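Local structure of 3-oxo-tetronate kinase (Cupriavidus necator, 5DMH) at residues 83-87 with 394-398; 113-117 with 127-132; 119-123 with 177-182; 157-162 with 185-189. The protein catalyses the ATP-dependent phosphorylation of 3-oxo-tetronate to 3-oxo-tetronate 4-phosphate, releasing ADP. All coordinates share one frame; numbering follows the deposited sequence.

From the N terminus, the chain leaves strand 78-82 into the loop 83-87, whose partner 394-398 lies 307 residues further on; contact 1 therefore closes the longest loop, joins the sugar-binding to the nucleotide-binding part, and encloses the other three contacts. Contact 2 packs strand 111-115 against helix 128-139, with 119-123 in the connection between them. Because 119-123 goes on to meet 177-182, contact 3 crosses contact 2, and I128 CD1 touches the F120 carbonyl. Contact 4, between the hairpin 157-162 and the start of helix 187-193, crosses contact 3 in turn, F120 packing on L187. Contacts 1 and 3 both reach ADP.

Contact 1. Residues 83-87 with 394-398; sequences LKSRT and ETSGA. With ADP (adenosine-5'-diphosphate), chain C.
E394 reaches from the start of a nucleotide-binding helix to K84 and R86 in a loop of the sugar-binding domain, an example of how one acidic side chain can join two domains beside a bound nucleotide. Its N-H donates to O2A of ADP (2.8 Å, 165°), while N and OG1 of T395 both bond to O1A. Along the side chain, CB lies near O2A and O1A, and CG passes 3.3 Å from ADP O2A. A bend at chi2 (-62°) then turns the carboxylate from the phosphate toward the loop. CD faces T87 OG1 at 3.9 Å. OE1, met nearly along its C-O axis, forms a salt bridge with K84 NZ (2.9 Å) and accepts from a water that itself accepts from T87 N. OE2 rests against R86 CB at 3.3 Å. K84 runs extended over G397, its CE 3.6 Å from A398 N, before chi4 turns NZ back to the acid. That ammonium has a second carboxylate partner in E370, and R86 is held by D39 and D40. The loop follows strand 78-82; helix 393-403 packs on helix 362-382 through A398 on A374, and K84 reaches both.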
loop_
_atom_site.group_PDB
_atom_site.type_symbol
_atom_site.label_atom_id
_atom_site.label_comp_id
_atom_site.label_asym_id
_atom_site.label_seq_id
_atom_site.Cartn_x
_atom_site.Cartn_y
_atom_site.Cartn_z
ATOM N N LEU A 83 4.306 6.488 -3.693
ATOM C CA LEU A 83 5.613 6.830 -3.139
ATOM C C LEU A 83 6.223 5.618 -2.423
ATOM O O LEU A 83 5.490 4.739 -1.972
ATOM C CB LEU A 83 5.503 7.970 -2.127
ATOM C CG LEU A 83 4.857 9.268 -2.591
ATOM C CD1 LEU A 83 4.838 10.311 -1.468
ATOM C CD2 LEU A 83 5.550 9.810 -3.858
ATOM N N LYS A 84 7.556 5.601 -2.273
ATOM C CA LYS A 84 8.234 4.590 -1.470
ATOM C C LYS A 84 8.705 5.290 -0.203
ATOM O O LYS A 84 9.899 5.489 0.021
ATOM C CB LYS A 84 9.419 3.968 -2.254
ATOM C CG LYS A 84 9.999 2.712 -1.624
ATOM C CD LYS A 84 11.243 2.184 -2.377
ATOM C CE LYS A 84 11.727 0.874 -1.830
ATOM N NZ LYS A 84 12.259 0.945 -0.439
ATOM N N SER A 85 7.748 5.722 0.625
ATOM C CA SER A 85 8.038 6.716 1.661
ATOM C C SER A 85 7.680 6.226 3.062
ATOM O O SER A 85 7.714 6.992 4.032
ATOM C CB SER A 85 7.226 7.971 1.393
ATOM O OG SER A 85 5.847 7.628 1.312
ATOM N N ARG A 86 7.296 4.963 3.175
ATOM C CA ARG A 86 6.892 4.423 4.458
ATOM C C ARG A 86 7.996 4.376 5.523
ATOM O O ARG A 86 7.711 4.505 6.705
ATOM C CB ARG A 86 6.304 3.020 4.248
ATOM C CG ARG A 86 5.915 2.287 5.536
ATOM C CD ARG A 86 5.326 0.924 5.159
ATOM N NE ARG A 86 4.036 1.200 4.553
ATOM C CZ ARG A 86 3.202 0.301 4.053
ATOM N NH1 ARG A 86 3.524 -0.995 4.019
ATOM N NH2 ARG A 86 2.050 0.724 3.553
ATOM N N THR A 87 9.247 4.158 5.125
ATOM C CA THR A 87 10.304 3.977 6.104
ATOM C C THR A 87 11.529 4.872 5.891
ATOM O O THR A 87 12.525 4.714 6.595
ATOM C CB THR A 87 10.795 2.513 6.145
ATOM O OG1 THR A 87 11.340 2.161 4.867
ATOM C CG2 THR A 87 9.662 1.577 6.484
ATOM N N GLU A 394 7.610 -2.425 0.329
ATOM C CA GLU A 394 8.912 -1.868 -0.009
ATOM C C GLU A 394 9.505 -2.633 -1.174
ATOM O O GLU A 394 10.164 -2.061 -2.040
ATOM C CB GLU A 394 9.872 -1.955 1.174
ATOM C CG GLU A 394 9.399 -1.220 2.403
ATOM C CD GLU A 394 9.244 0.271 2.191
ATOM O OE1 GLU A 394 10.074 0.869 1.484
ATOM O OE2 GLU A 394 8.281 0.827 2.729
ATOM N N THR A 395 9.295 -3.941 -1.171
ATOM C CA THR A 395 9.842 -4.761 -2.219
ATOM C C THR A 395 9.271 -4.273 -3.564
ATOM O O THR A 395 9.997 -4.129 -4.555
ATOM C CB THR A 395 9.559 -6.279 -2.001
ATOM O OG1 THR A 395 10.146 -6.712 -0.768
ATOM C CG2 THR A 395 10.144 -7.119 -3.158
ATOM N N SER A 396 7.971 -4.036 -3.600
ATOM C CA SER A 396 7.312 -3.576 -4.832
ATOM C C SER A 396 7.811 -2.207 -5.271
ATOM O O SER A 396 7.973 -1.946 -6.476
ATOM C CB SER A 396 5.805 -3.531 -4.643
ATOM O OG SER A 396 5.272 -4.817 -4.468
ATOM N N GLY A 397 8.056 -1.326 -4.300
ATOM C CA GLY A 397 8.619 -0.015 -4.591
ATOM C C GLY A 397 9.953 -0.150 -5.303
ATOM O O GLY A 397 10.188 0.505 -6.345
ATOM N N ALA A 398 10.834 -0.999 -4.758
ATOM C CA ALA A 398 12.152 -1.217 -5.362
ATOM C C ALA A 398 12.034 -1.809 -6.761
ATOM O O ALA A 398 12.629 -1.304 -7.720
ATOM C CB ALA A 398 13.021 -2.090 -4.490
HETATM P PB ADP C . 5.610 -6.167 3.816
HETATM O O1B ADP C . 4.628 -5.839 2.696
HETATM O O2B ADP C . 5.399 -7.576 4.341
HETATM O O3B ADP C . 5.676 -5.100 4.900
HETATM P PA ADP C . 8.093 -5.181 2.619
HETATM O O1A ADP C . 8.704 -5.638 1.354
HETATM O O2A ADP C . 7.446 -3.845 2.745
HETATM O O3A ADP C . 7.064 -6.347 3.104
HETATM O "O5'" ADP C . 9.175 -5.171 3.805
HETATM C "C5'" ADP C . 9.955 -6.315 4.121
HETATM C "C4'" ADP C . 11.376 -5.865 4.443
HETATM O "O4'" ADP C . 12.069 -6.917 5.094
HETATM C "C3'" ADP C . 12.162 -5.529 3.183
HETATM O "O3'" ADP C . 13.065 -4.430 3.411
HETATM C "C2'" ADP C . 12.918 -6.797 2.939
HETATM O "O2'" ADP C . 14.020 -6.621 2.073
HETATM C "C1'" ADP C . 13.253 -7.196 4.356
HETATM N N9 ADP C . 13.592 -8.613 4.412
HETATM C C8 ADP C . 12.976 -9.629 3.760
HETATM N N7 ADP C . 13.578 -10.799 4.019
HETATM C C5 ADP C . 14.606 -10.518 4.854
HETATM C C6 ADP C . 15.662 -11.305 5.492
HETATM N N6 ADP C . 15.666 -12.637 5.283
HETATM N N1 ADP C . 16.533 -10.664 6.295
HETATM C C2 ADP C . 16.481 -9.332 6.502
HETATM N N3 ADP C . 15.555 -8.524 5.935
HETATM C C4 ADP C . 14.620 -9.075 5.105
HETATM O O HOH W 1 10.117 3.515 2.398
#

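Contact 2. Residues 113-117 with 127-132; sequences VFKYC and NIGPVA
F114, in strand 111-115, and Y116, just beyond its end, project onto the first turn of helix 128-139, a strand-to-helix packing within the parallel α/β part of the sugar-binding domain. The axes of strand 113-115 and helix 128-132 run nearly antiparallel, at 161° and 10.1 Å apart, and the case illustrates how two aromatic rings can pack a strand against a helix without polar help from across the contact.

Two CH-pi contacts carry the packing. V131 CG1 sits over the F114 ring, 3.6 Å from its centroid and 16° off the normal, so the methyl lies over the face, displaced toward CZ. I128 CG2 stands over the Y116 ring in the same manner but less centrally, 3.9 Å from the centroid. The tyrosine takes the position with CG between its backbone N and carbonyl carbon (chi1 46°), which sets the ring face against the isoleucine. The two aromatics also meet each other: Y116 CD2 lies over the F114 face opposite V131, and F114 is thus held between a methyl on one face and the CD2 edge of the tyrosine on the other.

Apolar contacts extend this surface, F114 CD2 reaching A132 CB at 4.1 Å and I128 CD1 lying along the CG side of the tyrosine.

Polar groups are satisfied elsewhere. Y116 OH bonds to T253 OG1, and N127 ND2, at the residue before the helix, bonds to the carbonyls of S85 and I88. The helix backbone meets the phenyl rim directly: F114 CE2 comes to 3.5 Å from I128 O, which lies at the ring edge near its plane.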
loop_
_atom_site.group_PDB
_atom_site.type_symbol
_atom_site.label_atom_id
_atom_site.label_comp_id
_atom_site.label_asym_id
_atom_site.label_seq_id
_atom_site.Cartn_x
_atom_site.Cartn_y
_atom_site.Cartn_z
ATOM N N VAL A 113 -6.534 12.089 -0.185
ATOM C CA VAL A 113 -6.377 10.943 0.704
ATOM C C VAL A 113 -4.901 10.636 0.899
ATOM O O VAL A 113 -4.147 10.589 -0.079
ATOM C CB VAL A 113 -7.067 9.691 0.155
ATOM C CG1 VAL A 113 -6.688 8.442 1.003
ATOM C CG2 VAL A 113 -8.569 9.891 0.126
ATOM N N PHE A 114 -4.495 10.506 2.161
ATOM C CA PHE A 114 -3.182 9.977 2.532
ATOM C C PHE A 114 -3.369 8.539 2.922
ATOM O O PHE A 114 -4.059 8.194 3.896
ATOM C CB PHE A 114 -2.516 10.807 3.628
ATOM C CG PHE A 114 -1.267 10.225 4.216
ATOM C CD1 PHE A 114 -0.302 9.604 3.446
ATOM C CD2 PHE A 114 -1.028 10.364 5.581
ATOM C CE1 PHE A 114 0.869 9.128 4.028
ATOM C CE2 PHE A 114 0.130 9.887 6.168
ATOM C CZ PHE A 114 1.075 9.245 5.390
ATOM N N LYS A 115 -2.744 7.683 2.133
ATOM C CA LYS A 115 -2.914 6.247 2.259
ATOM C C LYS A 115 -1.658 5.580 2.828
ATOM O O LYS A 115 -0.555 5.696 2.297
ATOM C CB LYS A 115 -3.256 5.660 0.887
ATOM C CG LYS A 115 -3.008 4.158 0.684
ATOM C CD LYS A 115 -4.057 3.305 1.406
ATOM C CE LYS A 115 -3.809 1.801 1.261
ATOM N NZ LYS A 115 -2.565 1.360 1.957
ATOM N N TYR A 116 -1.849 4.890 3.932
ATOM C CA TYR A 116 -0.809 4.133 4.590
ATOM C C TYR A 116 -1.348 2.717 4.918
ATOM O O TYR A 116 -2.461 2.337 4.542
ATOM C CB TYR A 116 -0.287 4.877 5.822
ATOM C CG TYR A 116 -1.366 5.436 6.711
ATOM C CD1 TYR A 116 -2.174 4.605 7.436
ATOM C CD2 TYR A 116 -1.618 6.798 6.750
ATOM C CE1 TYR A 116 -3.184 5.103 8.217
ATOM C CE2 TYR A 116 -2.607 7.309 7.512
ATOM C CZ TYR A 116 -3.400 6.469 8.250
ATOM O OH TYR A 116 -4.400 7.005 9.006
ATOM N N CYS A 117 -0.556 1.929 5.601
ATOM C CA CYS A 117 -0.907 0.529 5.759
ATOM C C CYS A 117 -2.054 0.341 6.758
ATOM O O CYS A 117 -2.168 1.075 7.739
ATOM C CB CYS A 117 0.298 -0.231 6.243
ATOM S SG CYS A 117 0.276 -1.981 5.888
ATOM N N ASN A 127 6.198 7.473 9.605
ATOM C CA ASN A 127 5.967 8.740 8.930
ATOM C C ASN A 127 4.498 9.161 8.835
ATOM O O ASN A 127 4.191 10.157 8.193
ATOM C CB ASN A 127 6.572 8.624 7.527
ATOM C CG ASN A 127 8.090 8.496 7.569
ATOM O OD1 ASN A 127 8.730 9.018 8.479
ATOM N ND2 ASN A 127 8.672 7.809 6.579
ATOM N N ILE A 128 3.595 8.407 9.469
ATOM C CA ILE A 128 2.171 8.710 9.367
ATOM C C ILE A 128 1.854 10.078 9.980
ATOM O O ILE A 128 1.210 10.936 9.346
ATOM C CB ILE A 128 1.291 7.593 10.005
ATOM C CG1 ILE A 128 1.531 6.264 9.272
ATOM C CG2 ILE A 128 -0.187 8.020 10.013
ATOM C CD1 ILE A 128 0.880 5.073 9.926
ATOM N N GLY A 129 2.332 10.300 11.201
ATOM C CA GLY A 129 2.149 11.581 11.858
ATOM C C GLY A 129 2.764 12.766 11.115
ATOM O O GLY A 129 2.086 13.765 10.869
ATOM N N PRO A 130 4.061 12.683 10.793
ATOM C CA PRO A 130 4.690 13.847 10.149
ATOM C C PRO A 130 4.063 14.181 8.804
ATOM O O PRO A 130 3.818 15.372 8.541
ATOM C CB PRO A 130 6.143 13.408 9.984
ATOM C CG PRO A 130 6.373 12.505 11.153
ATOM C CD PRO A 130 5.075 11.761 11.331
ATOM N N VAL A 131 3.722 13.174 8.021
ATOM C CA VAL A 131 3.119 13.415 6.704
ATOM C C VAL A 131 1.688 13.971 6.813
ATOM O O VAL A 131 1.362 14.978 6.176
ATOM C CB VAL A 131 3.171 12.183 5.790
ATOM C CG1 VAL A 131 2.317 12.387 4.574
ATOM C CG2 VAL A 131 4.613 11.899 5.348
ATOM N N ALA A 132 0.844 13.354 7.632
ATOM C CA ALA A 132 -0.511 13.844 7.794
ATOM C C ALA A 132 -0.490 15.284 8.271
ATOM O O ALA A 132 -1.256 16.139 7.782
ATOM C CB ALA A 132 -1.312 12.971 8.754
#

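Contact 3. Residues 119-123 with 177-182; sequences TFDST and HPLTPM. With ADP (adenosine-5'-diphosphate), chain C.
H177 and D121 meet beside the β-phosphate of ADP, where the loop 177-182 lines the nucleotide pocket and 119-123 backs it. The imidazole NE2 donates to ADP O3B in a short, straight bond (2.6 Å, 174°) at the ring edge. D121 OD2 instead lies over a ring face, 4.0 Å from H177 NE2, its carboxylate turned 71° from the ring. P178 packs its CD on the ring face opposite D121 and sets CG against ADP O4'. L179 brings CD2 to 3.6 Å from ADP O3'; its N-H and that of T180 both donate to H177 ND1, each tilted from the ring plane. T180 directs OG1 toward D121 CB and CB toward S122 O (3.4 Å). The P181 carbonyl and S122 O share one donating water. Selenomethionine M182, bent at chi2 and chi3, curls back against the 119-123 backbone: SE is 3.3 Å from S122 O and CE 3.4 Å from F120 O. T119 OG1, donating to the syn lone pair of D121 OD1, holds OD2 over the imidazole, with R86 a distant, weak partner. ND1 accepts from two backbone N-H groups and NE2 donates to phosphate, so the nitrogens have opposite roles and the ring's rotation is fixed.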
loop_
_atom_site.group_PDB
_atom_site.type_symbol
_atom_site.label_atom_id
_atom_site.label_comp_id
_atom_site.label_asym_id
_atom_site.label_seq_id
_atom_site.Cartn_x
_atom_site.Cartn_y
_atom_site.Cartn_z
ATOM N N THR A 119 -2.133 -1.851 8.824
ATOM C CA THR A 119 -1.529 -2.215 10.099
ATOM C C THR A 119 -0.694 -1.082 10.718
ATOM O O THR A 119 0.034 -1.282 11.688
ATOM C CB THR A 119 -0.739 -3.561 10.035
ATOM O OG1 THR A 119 0.005 -3.652 8.811
ATOM C CG2 THR A 119 -1.673 -4.749 10.109
ATOM N N PHE A 120 -0.817 0.106 10.134
ATOM C CA PHE A 120 -0.342 1.372 10.687
ATOM C C PHE A 120 1.169 1.441 10.707
ATOM O O PHE A 120 1.726 2.151 11.508
ATOM C CB PHE A 120 -0.907 1.629 12.080
ATOM C CG PHE A 120 -1.244 3.084 12.356
ATOM C CD1 PHE A 120 -2.201 3.756 11.598
ATOM C CD2 PHE A 120 -0.629 3.767 13.390
ATOM C CE1 PHE A 120 -2.535 5.101 11.874
ATOM C CE2 PHE A 120 -0.951 5.091 13.654
ATOM C CZ PHE A 120 -1.912 5.750 12.891
ATOM N N ASP A 121 1.792 0.721 9.773
ATOM C CA ASP A 121 3.228 0.526 9.707
ATOM C C ASP A 121 3.992 1.848 9.812
ATOM O O ASP A 121 3.877 2.724 8.961
ATOM C CB ASP A 121 3.623 -0.205 8.416
ATOM C CG ASP A 121 3.001 -1.573 8.294
ATOM O OD1 ASP A 121 1.881 -1.763 8.831
ATOM O OD2 ASP A 121 3.622 -2.479 7.668
ATOM N N SER A 122 4.740 1.987 10.906
ATOM C CA SER A 122 5.444 3.221 11.230
ATOM C C SER A 122 6.333 2.943 12.438
ATOM O O SER A 122 6.287 1.833 13.033
ATOM C CB SER A 122 4.459 4.343 11.566
ATOM O OG SER A 122 3.600 3.991 12.645
ATOM N N THR A 123 7.071 3.973 12.823
ATOM C CA THR A 123 7.820 3.991 14.077
ATOM C C THR A 123 7.505 5.328 14.767
ATOM O O THR A 123 6.821 6.191 14.182
ATOM C CB THR A 123 9.356 3.856 13.850
ATOM O OG1 THR A 123 9.890 5.107 13.399
ATOM C CG2 THR A 123 9.710 2.728 12.863
ATOM N N HIS A 177 7.355 -7.583 12.499
ATOM C CA HIS A 177 7.705 -7.007 11.182
ATOM C C HIS A 177 9.194 -6.626 11.151
ATOM O O HIS A 177 9.708 -6.057 12.096
ATOM C CB HIS A 177 6.823 -5.808 10.849
ATOM C CG HIS A 177 6.910 -5.379 9.419
ATOM N ND1 HIS A 177 7.920 -4.559 8.960
ATOM C CD2 HIS A 177 6.161 -5.679 8.330
ATOM C CE1 HIS A 177 7.776 -4.354 7.671
ATOM N NE2 HIS A 177 6.715 -5.023 7.258
ATOM N N PRO A 178 9.903 -6.927 10.048
ATOM C CA PRO A 178 11.362 -6.679 10.033
ATOM C C PRO A 178 11.796 -5.217 10.196
ATOM O O PRO A 178 12.862 -4.948 10.778
ATOM C CB PRO A 178 11.806 -7.163 8.641
ATOM C CG PRO A 178 10.648 -7.907 8.072
ATOM C CD PRO A 178 9.404 -7.488 8.783
ATOM N N LEU A 179 10.992 -4.312 9.655
ATOM C CA LEU A 179 11.280 -2.878 9.633
ATOM C C LEU A 179 10.518 -2.009 10.632
ATOM O O LEU A 179 11.101 -1.076 11.195
ATOM C CB LEU A 179 10.962 -2.344 8.244
ATOM C CG LEU A 179 12.037 -2.339 7.162
ATOM C CD1 LEU A 179 13.056 -3.409 7.319
ATOM C CD2 LEU A 179 11.395 -2.340 5.765
ATOM N N THR A 180 9.217 -2.255 10.772
ATOM C CA THR A 180 8.364 -1.504 11.678
ATOM C C THR A 180 7.589 -2.466 12.588
ATOM O O THR A 180 6.374 -2.657 12.411
ATOM C CB THR A 180 7.375 -0.610 10.919
ATOM O OG1 THR A 180 6.618 -1.396 10.002
ATOM C CG2 THR A 180 8.109 0.461 10.155
ATOM N N PRO A 181 8.292 -3.071 13.553
ATOM C CA PRO A 181 7.590 -3.946 14.486
ATOM C C PRO A 181 6.571 -3.106 15.273
ATOM O O PRO A 181 6.932 -2.069 15.821
ATOM C CB PRO A 181 8.707 -4.482 15.378
ATOM C CG PRO A 181 9.815 -3.470 15.287
ATOM C CD PRO A 181 9.709 -2.894 13.910
HETATM N N MSE A 182 5.333 -3.589 15.326
HETATM C CA MSE A 182 4.244 -2.885 16.002
HETATM C C MSE A 182 3.967 -3.576 17.314
HETATM O O MSE A 182 3.376 -4.657 17.349
HETATM C CB MSE A 182 3.014 -2.876 15.096
HETATM C CG MSE A 182 3.324 -2.436 13.693
HETATM SE SE MSE A 182 4.067 -0.597 13.623
HETATM C CE MSE A 182 2.463 0.295 14.212
HETATM P PB ADP C . 5.610 -6.167 3.816
HETATM O O1B ADP C . 4.628 -5.839 2.696
HETATM O O2B ADP C . 5.399 -7.576 4.341
HETATM O O3B ADP C . 5.676 -5.100 4.900
HETATM P PA ADP C . 8.093 -5.181 2.619
HETATM O O1A ADP C . 8.704 -5.638 1.354
HETATM O O2A ADP C . 7.446 -3.845 2.745
HETATM O O3A ADP C . 7.064 -6.347 3.104
HETATM O "O5'" ADP C . 9.175 -5.171 3.805
HETATM C "C5'" ADP C . 9.955 -6.315 4.121
HETATM C "C4'" ADP C . 11.376 -5.865 4.443
HETATM O "O4'" ADP C . 12.069 -6.917 5.094
HETATM C "C3'" ADP C . 12.162 -5.529 3.183
HETATM O "O3'" ADP C . 13.065 -4.430 3.411
HETATM C "C2'" ADP C . 12.918 -6.797 2.939
HETATM O "O2'" ADP C . 14.020 -6.621 2.073
HETATM C "C1'" ADP C . 13.253 -7.196 4.356
HETATM N N9 ADP C . 13.592 -8.613 4.412
HETATM C C8 ADP C . 12.976 -9.629 3.760
HETATM N N7 ADP C . 13.578 -10.799 4.019
HETATM C C5 ADP C . 14.606 -10.518 4.854
HETATM C C6 ADP C . 15.662 -11.305 5.492
HETATM N N6 ADP C . 15.666 -12.637 5.283
HETATM N N1 ADP C . 16.533 -10.664 6.295
HETATM C C2 ADP C . 16.481 -9.332 6.502
HETATM N N3 ADP C . 15.555 -8.524 5.935
HETATM C C4 ADP C . 14.620 -9.075 5.105
HETATM O O HOH W 2 7.986 0.124 14.464
#

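Contact 4. Residues 157-162 with 185-189; sequences IFRGHL and ASLVR
A tight β-hairpin, strands 155-158 and 161-164 joined by a type I' turn from F158 to H161, receives the start of helix 187-193 along its second strand. It exemplifies the first residues of a hairpin's second strand pairing with those that lead into a helix. H161 and S186 form a single β bridge framed by two backbone bonds: L162 N donates to A185 O (2.9 Å, 160°), in the carbonyl plane, and L187 N donates to G160 O (2.9 Å, 147°). Between them H161 CA adds a CA-H...O contact to A185 O. R159 and G160, both at positive phi, form the turn and leave the G160 carbonyl directed at the helix start.

On one flank the H161 imidazole lies against S186, whose CB stands over the ring face, 4.0 Å from the ring centroid and 25° off its normal, nearest NE2. The imidazole's rotation is set from within the hairpin, because ND1 donates to R159 O, in the ring's own plane though well above that of the carbonyl. The other flank is apolar. L187 CD1 touches L162 CB (3.9 Å) and I157 CD1 (4.0 Å), while its CB and CG lie close to G160 O. P148 and I230 add further cover to this leucine.

S186 is the N-cap residue, and the amide of L187 beyond it is among the first of the helix. An early helical N-H, with no carbonyl of a preceding turn to pair with, is therefore satisfied by the hairpin; S186 N is met by D184. The β-type pairing thus passes straight into the helix, and the G160 carbonyl would probably be polarised by the helix dipole.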
loop_
_atom_site.group_PDB
_atom_site.type_symbol
_atom_site.label_atom_id
_atom_site.label_comp_id
_atom_site.label_asym_id
_atom_site.label_seq_id
_atom_site.Cartn_x
_atom_site.Cartn_y
_atom_site.Cartn_z
ATOM N N ILE A 157 -11.109 -1.530 14.301
ATOM C CA ILE A 157 -10.651 -0.575 15.300
ATOM C C ILE A 157 -11.775 -0.267 16.306
ATOM O O ILE A 157 -12.874 0.090 15.914
ATOM C CB ILE A 157 -10.178 0.775 14.689
ATOM C CG1 ILE A 157 -9.107 0.552 13.621
ATOM C CG2 ILE A 157 -9.583 1.653 15.769
ATOM C CD1 ILE A 157 -8.847 1.772 12.798
ATOM N N PHE A 158 -11.467 -0.479 17.579
ATOM C CA PHE A 158 -12.412 -0.322 18.698
ATOM C C PHE A 158 -11.706 0.411 19.826
ATOM O O PHE A 158 -10.662 -0.016 20.302
ATOM C CB PHE A 158 -12.931 -1.688 19.185
ATOM C CG PHE A 158 -13.917 -1.596 20.332
ATOM C CD1 PHE A 158 -15.262 -1.365 20.081
ATOM C CD2 PHE A 158 -13.506 -1.734 21.646
ATOM C CE1 PHE A 158 -16.162 -1.301 21.122
ATOM C CE2 PHE A 158 -14.411 -1.655 22.683
ATOM C CZ PHE A 158 -15.734 -1.459 22.425
ATOM N N ARG A 159 -12.291 1.523 20.276
ATOM C CA ARG A 159 -11.668 2.383 21.287
ATOM C C ARG A 159 -10.213 2.687 20.934
ATOM O O ARG A 159 -9.354 2.767 21.795
ATOM C CB ARG A 159 -11.824 1.807 22.688
ATOM C CG ARG A 159 -13.297 1.752 23.127
ATOM C CD ARG A 159 -13.504 1.238 24.551
ATOM N NE ARG A 159 -14.920 1.318 24.891
ATOM C CZ ARG A 159 -15.511 2.392 25.422
ATOM N NH1 ARG A 159 -14.826 3.487 25.700
ATOM N NH2 ARG A 159 -16.806 2.370 25.659
ATOM N N GLY A 160 -9.992 2.863 19.642
ATOM C CA GLY A 160 -8.719 3.279 19.091
ATOM C C GLY A 160 -7.696 2.173 18.958
ATOM O O GLY A 160 -6.588 2.430 18.490
ATOM N N HIS A 161 -8.074 0.956 19.369
ATOM C CA HIS A 161 -7.182 -0.188 19.375
ATOM C C HIS A 161 -7.398 -1.001 18.086
ATOM O O HIS A 161 -8.524 -1.331 17.710
ATOM C CB HIS A 161 -7.434 -1.062 20.628
ATOM C CG HIS A 161 -6.914 -0.462 21.903
ATOM N ND1 HIS A 161 -7.415 0.705 22.434
ATOM C CD2 HIS A 161 -5.924 -0.861 22.742
ATOM C CE1 HIS A 161 -6.777 0.990 23.559
ATOM N NE2 HIS A 161 -5.845 0.079 23.750
ATOM N N LEU A 162 -6.303 -1.338 17.413
ATOM C CA LEU A 162 -6.374 -2.070 16.163
ATOM C C LEU A 162 -6.315 -3.598 16.358
ATOM O O LEU A 162 -5.416 -4.131 17.019
ATOM C CB LEU A 162 -5.239 -1.601 15.240
ATOM C CG LEU A 162 -5.117 -2.231 13.854
ATOM C CD1 LEU A 162 -6.366 -2.099 13.020
ATOM C CD2 LEU A 162 -3.950 -1.615 13.132
ATOM N N ALA A 185 -1.028 -1.748 20.316
ATOM C CA ALA A 185 -2.250 -1.759 19.517
ATOM C C ALA A 185 -3.066 -0.506 19.698
ATOM O O ALA A 185 -4.044 -0.298 18.989
ATOM C CB ALA A 185 -3.110 -2.984 19.845
ATOM N N SER A 186 -2.672 0.325 20.651
ATOM C CA SER A 186 -3.376 1.593 20.891
ATOM C C SER A 186 -2.946 2.685 19.884
ATOM O O SER A 186 -1.900 3.329 20.025
ATOM C CB SER A 186 -3.164 2.053 22.327
ATOM O OG SER A 186 -3.820 3.295 22.531
ATOM N N LEU A 187 -3.733 2.850 18.839
ATOM C CA LEU A 187 -3.368 3.734 17.751
ATOM C C LEU A 187 -3.333 5.201 18.186
ATOM O O LEU A 187 -2.615 5.995 17.601
ATOM C CB LEU A 187 -4.343 3.581 16.591
ATOM C CG LEU A 187 -4.440 2.219 15.910
ATOM C CD1 LEU A 187 -5.333 2.288 14.659
ATOM C CD2 LEU A 187 -3.055 1.706 15.551
ATOM N N VAL A 188 -4.112 5.565 19.206
ATOM C CA VAL A 188 -4.081 6.950 19.691
ATOM C C VAL A 188 -2.709 7.244 20.274
ATOM O O VAL A 188 -2.064 8.242 19.918
ATOM C CB VAL A 188 -5.206 7.246 20.712
ATOM C CG1 VAL A 188 -4.997 8.608 21.346
ATOM C CG2 VAL A 188 -6.542 7.161 20.041
ATOM N N ARG A 189 -2.221 6.315 21.093
ATOM C CA ARG A 189 -0.898 6.443 21.718
ATOM C C ARG A 189 0.223 6.359 20.659
ATOM O O ARG A 189 1.140 7.172 20.656
ATOM C CB ARG A 189 -0.754 5.352 22.779
ATOM C CG ARG A 189 0.512 5.351 23.608
ATOM C CD ARG A 189 0.308 4.485 24.860
ATOM N NE ARG A 189 -0.038 3.104 24.521
ATOM C CZ ARG A 189 -0.655 2.240 25.336
ATOM N NH1 ARG A 189 -1.017 2.593 26.562
ATOM N NH2 ARG A 189 -0.908 1.007 24.926
#